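Local coordinates for protein concanavalin B (Canavalia ensiformis, PDB 6CAF) that may act as a carbohydrate-binding seed protein, having the chitinase-like fold of glycosyl hydrolase family 18, at residues 45-50 with 290-295; 250-253 with 257-260. All blocks are in the same frame, centred on the assembly; numbering follows the deposited sequence. Where two conformers were deposited one is given.

Concanavalin B folds as a (beta/alpha)8 barrel, and from the N terminus the chain runs through strand 31-36 before reaching helix 44-49, which carries most of segment 45-50 of contact 1. Its partner, 290-295, follows only at the end of the last barrel strand, so contact 1 closes a loop of 239 residues and brings the first helix of the chain against the start of helix 292-298. Contact 2 is nested inside this loop and is far shorter: three residues separate 250-253 from 257-260, where the chain turns at the end of strand 247-252. The two meet at Trp290, whose backbone pairs with Leu251 and Ala253 as strands 247-252 and 284-290 lie side by side.

Contact 1. Residues 45-50 with 290-295; sequences RDTCKT and WNRQAD
Arg292 reaches from the first turn of helix 292-298 to Thr47 on helix 44-49, its NE donating to Thr47 OG1 at 3.0 Å. With the N-H...O angle at 139° and the hydroxyl 32° out of the guanidinium plane, the bond is bent. A turn at chi2 (61°) lays the aliphatic part of the arginine alongside the threonine, CD lying 3.9 Å from Thr47 CG2. This is the close, buried part of the contact, where Thr47 also packs on Val34 and Val56 of the barrel strands. On the more exposed side the fit slackens: Thr50 offers a methyl, CG2 being 3.7 Å from Arg292 NH2, while Asp46 turns its carboxylate away, and Arg45 holds OD1 side-on through NE and NH2. Asp46 OD2 lies 6.2 Å from Arg292 NH2, too far for a salt bridge. At the guanidinium's other end NH1 bonds Tyr53 OH, itself bonded to Asp295. With a leucine in place of Arg292, Thr47 OG1 would probably keep only Leu43 O, and Tyr53 OH only Asp295, of the partners described. Since Thr47 OG1 also gives its proton to Leu43 O, a neutral hydroxyl, rather than the nearby acid, links the buried cation to helix 44-49.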
loop_
_atom_site.group_PDB
_atom_site.type_symbol
_atom_site.label_atom_id
_atom_site.label_comp_id
_atom_site.label_asym_id
_atom_site.label_seq_id
_atom_site.Cartn_x
_atom_site.Cartn_y
_atom_site.Cartn_z
ATOM N N ARG A 45 -0.490 16.710 4.507
ATOM C CA ARG A 45 -1.623 17.566 4.180
ATOM C C ARG A 45 -1.694 17.862 2.686
ATOM O O ARG A 45 -2.775 17.797 2.081
ATOM C CB ARG A 45 -1.478 18.903 4.890
ATOM C CG ARG A 45 -2.559 19.884 4.494
ATOM C CD ARG A 45 -2.174 21.329 4.790
ATOM N NE ARG A 45 -1.136 21.804 3.893
ATOM C CZ ARG A 45 -0.478 22.937 4.042
ATOM N NH1 ARG A 45 -0.744 23.703 5.053
ATOM N NH2 ARG A 45 0.429 23.302 3.175
ATOM N N ASP A 46 -0.572 18.276 2.106
ATOM C CA ASP A 46 -0.566 18.682 0.693
ATOM C C ASP A 46 -0.911 17.508 -0.171
ATOM O O ASP A 46 -1.595 17.650 -1.169
ATOM C CB ASP A 46 0.804 19.241 0.259
ATOM C CG ASP A 46 1.139 20.534 0.881
ATOM O OD1 ASP A 46 0.246 21.246 1.405
ATOM O OD2 ASP A 46 2.345 20.858 0.894
ATOM N N THR A 47 -0.413 16.333 0.209
ATOM C CA THR A 47 -0.695 15.109 -0.516
ATOM C C THR A 47 -2.208 14.886 -0.570
ATOM O O THR A 47 -2.787 14.685 -1.639
ATOM C CB THR A 47 0.052 13.955 0.159
ATOM O OG1 THR A 47 1.451 14.196 0.007
ATOM C CG2 THR A 47 -0.261 12.628 -0.462
ATOM N N CYS A 48 -2.848 14.897 0.595
ATOM C CA CYS A 48 -4.281 14.651 0.642
ATOM C C CYS A 48 -5.081 15.706 -0.105
ATOM O O CYS A 48 -6.042 15.395 -0.811
ATOM C CB CYS A 48 -4.728 14.590 2.112
ATOM S SG CYS A 48 -4.107 13.104 2.927
ATOM N N LYS A 49 -4.683 16.951 0.072
ATOM C CA LYS A 49 -5.471 18.053 -0.482
ATOM C C LYS A 49 -5.394 18.174 -1.995
ATOM O O LYS A 49 -6.157 18.940 -2.580
ATOM C CB LYS A 49 -5.099 19.395 0.155
ATOM C CG LYS A 49 -5.630 19.511 1.556
ATOM C CD LYS A 49 -5.337 20.823 2.221
ATOM C CE LYS A 49 -5.881 20.827 3.624
ATOM N NZ LYS A 49 -7.318 21.134 3.539
ATOM N N THR A 50 -4.501 17.419 -2.638
ATOM C CA THR A 50 -4.532 17.369 -4.084
ATOM C C THR A 50 -5.839 16.823 -4.639
ATOM O O THR A 50 -6.195 17.098 -5.786
ATOM C CB THR A 50 -3.444 16.467 -4.687
ATOM O OG1 THR A 50 -3.649 15.102 -4.292
ATOM C CG2 THR A 50 -2.059 16.907 -4.331
ATOM N N TRP A 290 4.267 4.317 -6.313
ATOM C CA TRP A 290 5.506 4.442 -5.575
ATOM C C TRP A 290 6.290 5.564 -6.262
ATOM O O TRP A 290 6.740 5.356 -7.397
ATOM C CB TRP A 290 6.308 3.122 -5.611
ATOM C CG TRP A 290 7.628 3.280 -4.954
ATOM C CD1 TRP A 290 8.822 3.376 -5.572
ATOM C CD2 TRP A 290 7.864 3.505 -3.565
ATOM N NE1 TRP A 290 9.825 3.648 -4.633
ATOM C CE2 TRP A 290 9.253 3.694 -3.388
ATOM C CE3 TRP A 290 7.052 3.460 -2.428
ATOM C CZ2 TRP A 290 9.827 3.924 -2.126
ATOM C CZ3 TRP A 290 7.632 3.687 -1.168
ATOM C CH2 TRP A 290 8.996 3.907 -1.023
ATOM N N ASN A 291 6.454 6.753 -5.671
ATOM C CA ASN A 291 5.914 7.241 -4.413
ATOM C C ASN A 291 5.472 8.702 -4.618
ATOM O O ASN A 291 5.459 9.220 -5.754
ATOM C CB ASN A 291 6.942 7.115 -3.302
ATOM C CG ASN A 291 8.195 7.932 -3.578
ATOM O OD1 ASN A 291 8.355 8.560 -4.620
ATOM N ND2 ASN A 291 9.083 7.956 -2.602
ATOM N N ARG A 292 5.086 9.372 -3.537
ATOM C CA ARG A 292 4.564 10.713 -3.653
ATOM C C ARG A 292 5.604 11.650 -4.301
ATOM O O ARG A 292 5.245 12.450 -5.167
ATOM C CB ARG A 292 4.116 11.220 -2.303
ATOM C CG ARG A 292 3.681 12.670 -2.291
ATOM C CD ARG A 292 2.502 12.986 -3.176
ATOM N NE ARG A 292 2.126 14.365 -2.955
ATOM C CZ ARG A 292 1.692 15.243 -3.854
ATOM N NH1 ARG A 292 1.314 14.831 -5.031
ATOM N NH2 ARG A 292 1.578 16.525 -3.526
ATOM N N GLN A 293 6.860 11.562 -3.876
ATOM C CA GLN A 293 7.909 12.396 -4.459
ATOM C C GLN A 293 7.941 12.252 -5.970
ATOM O O GLN A 293 7.989 13.247 -6.715
ATOM C CB GLN A 293 9.281 12.002 -3.880
ATOM C CG GLN A 293 10.464 12.709 -4.513
ATOM C CD GLN A 293 11.825 12.243 -4.063
ATOM O OE1 GLN A 293 11.971 11.366 -3.224
ATOM N NE2 GLN A 293 12.848 12.851 -4.642
ATOM N N ALA A 294 7.962 11.009 -6.445
ATOM C CA ALA A 294 8.048 10.782 -7.866
ATOM C C ALA A 294 6.809 11.280 -8.602
ATOM O O ALA A 294 6.903 11.809 -9.715
ATOM C CB ALA A 294 8.312 9.314 -8.139
ATOM N N ASP A 295 5.648 11.115 -7.960
ATOM C CA ASP A 295 4.393 11.578 -8.565
ATOM C C ASP A 295 4.384 13.096 -8.698
ATOM O O ASP A 295 4.001 13.639 -9.734
ATOM C CB ASP A 295 3.221 11.096 -7.735
ATOM C CG ASP A 295 1.900 11.193 -8.431
ATOM O OD1 ASP A 295 1.879 11.334 -9.662
ATOM O OD2 ASP A 295 0.861 11.090 -7.746
#

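Contact 2. Residues 250-253 with 257-260; sequences ELPA and TAPG
In the conformer described, chi1 of Thr257 (44°) sets OG1 between the backbone N and the carbonyl carbon, turned to Pro252 and Ala253, and the backbone of Ala258 (phi -135°, psi 64°) is part of the course that brings its methyl against the Pro252 ring. The setting is the (beta/alpha)8 barrel of glycosyl hydrolase family 18, at the C-terminal end of strand 247-252, where the chain leaves the sheet and folds back in a loop leading to helix 266-273. Pro252 is the hub of the packing. Its CB lies 3.5 Å from Thr257 OG1 and 3.6 Å from Ala258 CB, so the hydroxyl and the methyl both come up to one ring carbon. No hydrogen bond joins the two segments: Ala253 N, although 3.5 Å from Thr257 OG1, bonds the carbonyl of Trp290 on the neighbouring strand. The threonine hydroxyl bonds Ser254 O within the turn and weakly Trp290 O, its one proton at best shared. Ala253 directs its methyl away from this loop, onto Ala294 and Asp295 of helix 292-298, while Pro252 also touches Tyr214. Gly260 is tied through its backbone to Asn215 and Gln220, which joins the loop to the region following strand 208-212. Across the two segments the contact is van der Waals packing; the polar bonds run to Ser254 and neighbouring parts of the barrel. Its tightest point is between Pro252 CG and Ala258 CB, pressed together at 3.4 Å, nearer than two carbons normally sit.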
loop_
_atom_site.group_PDB
_atom_site.type_symbol
_atom_site.label_atom_id
_atom_site.label_comp_id
_atom_site.label_asym_id
_atom_site.label_seq_id
_atom_site.Cartn_x
_atom_site.Cartn_y
_atom_site.Cartn_z
ATOM N N GLU A 250 0.315 -1.696 -8.588
ATOM C CA GLU A 250 1.279 -0.782 -7.991
ATOM C C GLU A 250 2.399 -0.563 -8.994
ATOM O O GLU A 250 2.988 -1.524 -9.500
ATOM C CB GLU A 250 1.832 -1.277 -6.663
ATOM C CG GLU A 250 2.804 -0.292 -6.077
ATOM C CD GLU A 250 3.302 -0.680 -4.717
ATOM O OE1 GLU A 250 2.444 -1.040 -3.888
ATOM O OE2 GLU A 250 4.511 -0.517 -4.439
ATOM N N LEU A 251 2.648 0.709 -9.272
ATOM C CA LEU A 251 3.535 1.115 -10.347
ATOM C C LEU A 251 4.449 2.225 -9.852
ATOM O O LEU A 251 4.101 2.989 -8.938
ATOM C CB LEU A 251 2.688 1.674 -11.492
ATOM C CG LEU A 251 1.755 0.664 -12.176
ATOM C CD1 LEU A 251 0.807 1.378 -13.128
ATOM C CD2 LEU A 251 2.574 -0.409 -12.843
ATOM N N PRO A 252 5.612 2.354 -10.489
ATOM C CA PRO A 252 6.480 3.476 -10.160
ATOM C C PRO A 252 5.986 4.740 -10.838
ATOM O O PRO A 252 5.550 4.698 -11.984
ATOM C CB PRO A 252 7.831 3.051 -10.735
ATOM C CG PRO A 252 7.506 2.119 -11.831
ATOM C CD PRO A 252 6.191 1.485 -11.526
ATOM N N ALA A 253 6.083 5.871 -10.144
ATOM C CA ALA A 253 5.554 7.108 -10.720
ATOM C C ALA A 253 6.558 7.858 -11.564
ATOM O O ALA A 253 6.213 8.881 -12.137
ATOM C CB ALA A 253 4.983 8.008 -9.644
ATOM N N THR A 257 12.246 5.763 -10.102
ATOM C CA THR A 257 11.785 4.910 -8.980
ATOM C C THR A 257 11.567 3.490 -9.446
ATOM O O THR A 257 10.947 2.669 -8.733
ATOM C CB THR A 257 10.475 5.379 -8.264
ATOM O OG1 THR A 257 9.471 5.788 -9.201
ATOM C CG2 THR A 257 10.775 6.513 -7.305
ATOM N N ALA A 258 12.019 3.205 -10.649
ATOM C CA ALA A 258 11.935 1.870 -11.225
ATOM C C ALA A 258 13.242 1.489 -11.883
ATOM O O ALA A 258 13.294 1.268 -13.075
ATOM C CB ALA A 258 10.827 1.837 -12.249
ATOM N N PRO A 259 14.305 1.380 -11.097
ATOM C CA PRO A 259 15.600 1.065 -11.689
ATOM C C PRO A 259 15.695 -0.284 -12.382
ATOM O O PRO A 259 16.500 -0.455 -13.292
ATOM C CB PRO A 259 16.573 1.140 -10.503
ATOM C CG PRO A 259 15.711 1.071 -9.284
ATOM C CD PRO A 259 14.378 1.633 -9.653
ATOM N N GLY A 260 14.875 -1.226 -11.961
ATOM C CA GLY A 260 14.770 -2.524 -12.601
ATOM C C GLY A 260 13.689 -2.605 -13.657
ATOM O O GLY A 260 13.382 -3.697 -14.163
#